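Local coordinates for protein nicotinate phosphoribosyltransferase (Saccharomyces cerevisiae, PDB 1VLP) that catalyses the ATP-dependent synthesis of nicotinate ribonucleotide from nicotinate and phosphoribosyl diphosphate, the first step from nicotinic acid to NAD, at residues 26-37 with 89-100. Numbering follows the deposited sequence. Where two conformers were deposited one is given.
Sequences MYKITMHAAVFT and IPYLPSAYIKYI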
loop_
_atom_site.group_PDB
_atom_site.type_symbol
_atom_site.label_atom_id
_atom_site.label_comp_id
_atom_site.label_asym_id
_atom_site.label_seq_id
_atom_site.Cartn_x
_atom_site.Cartn_y
_atom_site.Cartn_z
HETATM N N MSE A 26 -0.076 7.441 0.182
HETATM C CA MSE A 26 -0.707 8.324 -0.810
HETATM C C MSE A 26 -1.734 7.627 -1.650
HETATM O O MSE A 26 -2.768 8.250 -1.976
HETATM C CB MSE A 26 0.301 8.973 -1.738
HETATM C CG MSE A 26 -0.355 9.708 -2.930
HETATM SE SE MSE A 26 1.040 10.763 -3.749
HETATM C CE MSE A 26 0.130 10.972 -5.607
ATOM N N TYR A 27 -1.517 6.340 -1.969
ATOM C CA TYR A 27 -2.510 5.624 -2.794
ATOM C C TYR A 27 -3.884 5.590 -2.137
ATOM O O TYR A 27 -4.900 5.559 -2.847
ATOM C CB TYR A 27 -2.061 4.223 -3.216
ATOM C CG TYR A 27 -2.266 3.134 -2.173
ATOM C CD1 TYR A 27 -3.490 2.470 -2.057
ATOM C CD2 TYR A 27 -1.262 2.788 -1.307
ATOM C CE1 TYR A 27 -3.680 1.465 -1.098
ATOM C CE2 TYR A 27 -1.448 1.774 -0.331
ATOM C CZ TYR A 27 -2.648 1.131 -0.239
ATOM O OH TYR A 27 -2.783 0.150 0.718
ATOM N N LYS A 28 -3.947 5.681 -0.802
ATOM C CA LYS A 28 -5.271 5.722 -0.162
ATOM C C LYS A 28 -6.069 6.979 -0.481
ATOM O O LYS A 28 -7.271 6.919 -0.712
ATOM C CB LYS A 28 -5.177 5.454 1.356
ATOM C CG LYS A 28 -4.666 4.063 1.697
ATOM C CD LYS A 28 -5.748 2.978 1.962
ATOM C CE LYS A 28 -6.608 2.515 0.808
ATOM N NZ LYS A 28 -7.433 1.336 1.278
ATOM N N ILE A 29 -5.403 8.128 -0.542
ATOM C CA ILE A 29 -6.035 9.363 -0.906
ATOM C C ILE A 29 -6.429 9.429 -2.359
ATOM O O ILE A 29 -7.498 9.913 -2.687
ATOM C CB ILE A 29 -5.127 10.563 -0.453
ATOM C CG1 ILE A 29 -4.993 10.565 1.084
ATOM C CG2 ILE A 29 -5.638 11.930 -0.938
ATOM C CD1 ILE A 29 -6.319 10.717 1.861
ATOM N N THR A 30 -5.576 8.957 -3.252
ATOM C CA THR A 30 -5.964 8.941 -4.688
ATOM C C THR A 30 -7.128 7.958 -4.916
ATOM O O THR A 30 -8.091 8.325 -5.612
ATOM C CB THR A 30 -4.779 8.674 -5.617
ATOM O OG1 THR A 30 -4.103 7.479 -5.229
ATOM C CG2 THR A 30 -3.811 9.846 -5.568
HETATM N N MSE A 31 -7.110 6.774 -4.305
HETATM C CA MSE A 31 -8.271 5.911 -4.338
HETATM C C MSE A 31 -9.522 6.549 -3.783
HETATM O O MSE A 31 -10.576 6.446 -4.355
HETATM C CB MSE A 31 -8.012 4.654 -3.485
HETATM C CG MSE A 31 -7.173 3.584 -4.106
HETATM SE SE MSE A 31 -8.219 2.761 -5.569
HETATM C CE MSE A 31 -9.600 2.050 -4.638
ATOM N N HIS A 32 -9.364 7.241 -2.659
ATOM C CA HIS A 32 -10.491 7.939 -2.037
ATOM C C HIS A 32 -11.126 8.928 -3.044
ATOM O O HIS A 32 -12.330 9.013 -3.213
ATOM C CB HIS A 32 -10.004 8.675 -0.778
ATOM C CG HIS A 32 -11.120 9.212 0.065
ATOM N ND1 HIS A 32 -10.948 10.286 0.929
ATOM C CD2 HIS A 32 -12.420 8.826 0.193
ATOM C CE1 HIS A 32 -12.096 10.513 1.561
ATOM N NE2 HIS A 32 -13.011 9.669 1.105
ATOM N N ALA A 33 -10.268 9.716 -3.692
ATOM C CA ALA A 33 -10.718 10.654 -4.745
ATOM C C ALA A 33 -11.374 9.918 -5.890
ATOM O O ALA A 33 -12.429 10.328 -6.360
ATOM C CB ALA A 33 -9.584 11.481 -5.241
ATOM N N ALA A 34 -10.785 8.792 -6.293
ATOM C CA ALA A 34 -11.351 8.031 -7.426
ATOM C C ALA A 34 -12.731 7.441 -7.066
ATOM O O ALA A 34 -13.668 7.463 -7.866
ATOM C CB ALA A 34 -10.366 6.925 -7.872
ATOM N N VAL A 35 -12.861 6.924 -5.832
ATOM C CA VAL A 35 -14.076 6.267 -5.387
ATOM C C VAL A 35 -15.163 7.294 -5.174
ATOM O O VAL A 35 -16.320 7.066 -5.549
ATOM C CB VAL A 35 -13.784 5.481 -4.118
ATOM C CG1 VAL A 35 -15.010 5.060 -3.430
ATOM C CG2 VAL A 35 -12.884 4.267 -4.484
ATOM N N PHE A 36 -14.784 8.406 -4.554
ATOM C CA PHE A 36 -15.703 9.523 -4.337
ATOM C C PHE A 36 -16.260 10.026 -5.673
ATOM O O PHE A 36 -17.450 10.296 -5.762
ATOM C CB PHE A 36 -15.005 10.681 -3.582
ATOM C CG PHE A 36 -15.796 11.977 -3.610
ATOM C CD1 PHE A 36 -16.933 12.114 -2.852
ATOM C CD2 PHE A 36 -15.417 13.024 -4.470
ATOM C CE1 PHE A 36 -17.672 13.309 -2.878
ATOM C CE2 PHE A 36 -16.168 14.220 -4.503
ATOM C CZ PHE A 36 -17.279 14.338 -3.713
ATOM N N THR A 37 -15.388 10.164 -6.664
ATOM C CA THR A 37 -15.718 10.737 -7.958
ATOM C C THR A 37 -16.682 9.822 -8.758
ATOM O O THR A 37 -17.667 10.292 -9.348
ATOM C CB THR A 37 -14.427 11.119 -8.751
ATOM O OG1 THR A 37 -13.681 12.167 -8.045
ATOM C CG2 THR A 37 -14.750 11.642 -10.146
ATOM N N ILE A 89 -0.422 17.061 -4.951
ATOM C CA ILE A 89 -1.303 16.242 -5.787
ATOM C C ILE A 89 -2.314 17.148 -6.467
ATOM O O ILE A 89 -3.506 17.110 -6.160
ATOM C CB ILE A 89 -1.999 15.098 -4.993
ATOM C CG1 ILE A 89 -1.086 14.544 -3.870
ATOM C CG2 ILE A 89 -2.426 14.028 -5.967
ATOM C CD1 ILE A 89 -1.788 13.437 -3.009
ATOM N N PRO A 90 -1.849 18.016 -7.394
ATOM C CA PRO A 90 -2.692 19.057 -7.940
ATOM C C PRO A 90 -3.827 18.555 -8.816
ATOM O O PRO A 90 -4.783 19.272 -9.017
ATOM C CB PRO A 90 -1.705 19.933 -8.762
ATOM C CG PRO A 90 -0.619 19.041 -9.081
ATOM C CD PRO A 90 -0.486 18.100 -7.947
ATOM N N TYR A 91 -3.719 17.314 -9.284
ATOM C CA TYR A 91 -4.724 16.678 -10.113
ATOM C C TYR A 91 -5.856 16.043 -9.331
ATOM O O TYR A 91 -6.773 15.508 -9.922
ATOM C CB TYR A 91 -4.053 15.648 -11.044
ATOM C CG TYR A 91 -3.161 14.638 -10.356
ATOM C CD1 TYR A 91 -3.686 13.444 -9.848
ATOM C CD2 TYR A 91 -1.795 14.881 -10.201
ATOM C CE1 TYR A 91 -2.882 12.524 -9.216
ATOM C CE2 TYR A 91 -0.982 13.962 -9.573
ATOM C CZ TYR A 91 -1.535 12.797 -9.076
ATOM O OH TYR A 91 -0.720 11.886 -8.447
ATOM N N LEU A 92 -5.827 16.080 -7.989
ATOM C CA LEU A 92 -7.037 15.709 -7.237
ATOM C C LEU A 92 -8.171 16.603 -7.692
ATOM O O LEU A 92 -7.991 17.820 -7.797
ATOM C CB LEU A 92 -6.864 15.874 -5.728
ATOM C CG LEU A 92 -5.854 14.947 -5.072
ATOM C CD1 LEU A 92 -5.665 15.311 -3.577
ATOM C CD2 LEU A 92 -6.293 13.507 -5.190
ATOM N N PRO A 93 -9.332 16.018 -8.002
ATOM C CA PRO A 93 -10.446 16.849 -8.421
ATOM C C PRO A 93 -10.886 17.889 -7.389
ATOM O O PRO A 93 -10.929 17.629 -6.181
ATOM C CB PRO A 93 -11.579 15.857 -8.717
ATOM C CG PRO A 93 -10.938 14.529 -8.791
ATOM C CD PRO A 93 -9.644 14.574 -8.061
ATOM N N SER A 94 -11.266 19.055 -7.907
ATOM C CA SER A 94 -11.826 20.110 -7.089
ATOM C C SER A 94 -12.918 19.679 -6.125
ATOM O O SER A 94 -12.924 20.076 -4.940
ATOM C CB SER A 94 -12.353 21.232 -8.011
ATOM O OG SER A 94 -11.217 21.886 -8.520
ATOM N N ALA A 95 -13.830 18.855 -6.628
ATOM C CA ALA A 95 -14.977 18.429 -5.854
ATOM C C ALA A 95 -14.611 17.513 -4.685
ATOM O O ALA A 95 -15.294 17.520 -3.663
ATOM C CB ALA A 95 -15.986 17.763 -6.754
ATOM N N TYR A 96 -13.545 16.751 -4.870
ATOM C CA TYR A 96 -12.992 15.869 -3.834
ATOM C C TYR A 96 -12.416 16.717 -2.706
ATOM O O TYR A 96 -12.769 16.530 -1.548
ATOM C CB TYR A 96 -11.976 14.876 -4.401
ATOM C CG TYR A 96 -11.239 14.142 -3.278
ATOM C CD1 TYR A 96 -11.849 13.098 -2.579
ATOM C CD2 TYR A 96 -9.957 14.526 -2.902
ATOM C CE1 TYR A 96 -11.186 12.446 -1.508
ATOM C CE2 TYR A 96 -9.279 13.880 -1.868
ATOM C CZ TYR A 96 -9.908 12.842 -1.161
ATOM O OH TYR A 96 -9.245 12.226 -0.156
ATOM N N ILE A 97 -11.604 17.704 -3.072
ATOM C CA ILE A 97 -11.008 18.640 -2.090
ATOM C C ILE A 97 -12.080 19.365 -1.279
ATOM O O ILE A 97 -11.916 19.508 -0.059
ATOM C CB ILE A 97 -10.060 19.636 -2.804
ATOM C CG1 ILE A 97 -8.854 18.892 -3.411
ATOM C CG2 ILE A 97 -9.608 20.769 -1.870
ATOM C CD1 ILE A 97 -7.842 18.228 -2.414
ATOM N N LYS A 98 -13.142 19.850 -1.943
ATOM C CA LYS A 98 -14.285 20.451 -1.255
ATOM C C LYS A 98 -14.950 19.505 -0.251
ATOM O O LYS A 98 -15.314 19.914 0.881
ATOM C CB LYS A 98 -15.330 20.947 -2.263
ATOM C CG LYS A 98 -16.504 21.680 -1.646
ATOM C CD LYS A 98 -17.254 22.517 -2.691
ATOM N N TYR A 99 -15.093 18.249 -0.676
ATOM C CA TYR A 99 -15.697 17.200 0.126
ATOM C C TYR A 99 -14.893 16.896 1.384
ATOM O O TYR A 99 -15.472 16.861 2.474
ATOM C CB TYR A 99 -15.953 15.957 -0.757
ATOM C CG TYR A 99 -15.934 14.607 -0.114
ATOM C CD1 TYR A 99 -17.023 14.121 0.599
ATOM C CD2 TYR A 99 -14.836 13.764 -0.303
ATOM C CE1 TYR A 99 -16.985 12.851 1.157
ATOM C CE2 TYR A 99 -14.802 12.502 0.228
ATOM C CZ TYR A 99 -15.863 12.059 0.969
ATOM O OH TYR A 99 -15.817 10.782 1.480
ATOM N N ILE A 100 -13.574 16.734 1.255
ATOM C CA ILE A 100 -12.758 16.508 2.455
ATOM C C ILE A 100 -12.467 17.784 3.291
ATOM O O ILE A 100 -12.046 17.662 4.455
ATOM C CB ILE A 100 -11.460 15.724 2.187
ATOM C CG1 ILE A 100 -10.542 16.449 1.173
ATOM C CG2 ILE A 100 -11.801 14.296 1.725
ATOM C CD1 ILE A 100 -9.112 15.988 1.217
#
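H32 spends both imidazole nitrogens on tyrosines of helix 94-100, in an aromatic cluster with F36, Y96 and Y99 where two helices of the N-terminal domain cross at 103°. H32 ND1 lies 2.8 Å from Y96 OH and H32 NE2 3.0 Å from Y99 OH; either partner could donate in each pair, so neither bond fixes the tautomer by itself. Together they hold the buried ring against rotation, and its CG stands anti to the backbone N (chi1 -169°), carrying the imidazole out to both hydroxyls. Y96 turns its edge to the H32 face, with planes at 87°, and fits as a knob among I29, H32, A33 and F36; A33 CB sits over its ring centre. F36 and Y99 form an offset stack, centroids 4.2 Å apart. A leucine in place of Y99, with neither hydroxyl nor ring, would probably leave H32 NE2 short of a bonding partner and the imidazole freer to turn. Y99 also meets Y105 edge-to-face. One turn before H32, K28 NZ is salt-bridged to E144, which also accepts from Y27, a probable nicotinate-binding residue. Near the C-terminal end of helix 26-37, A33 O takes T37 N and, from the other face of the carbonyl plane, T37 OG1 at 2.8 Å.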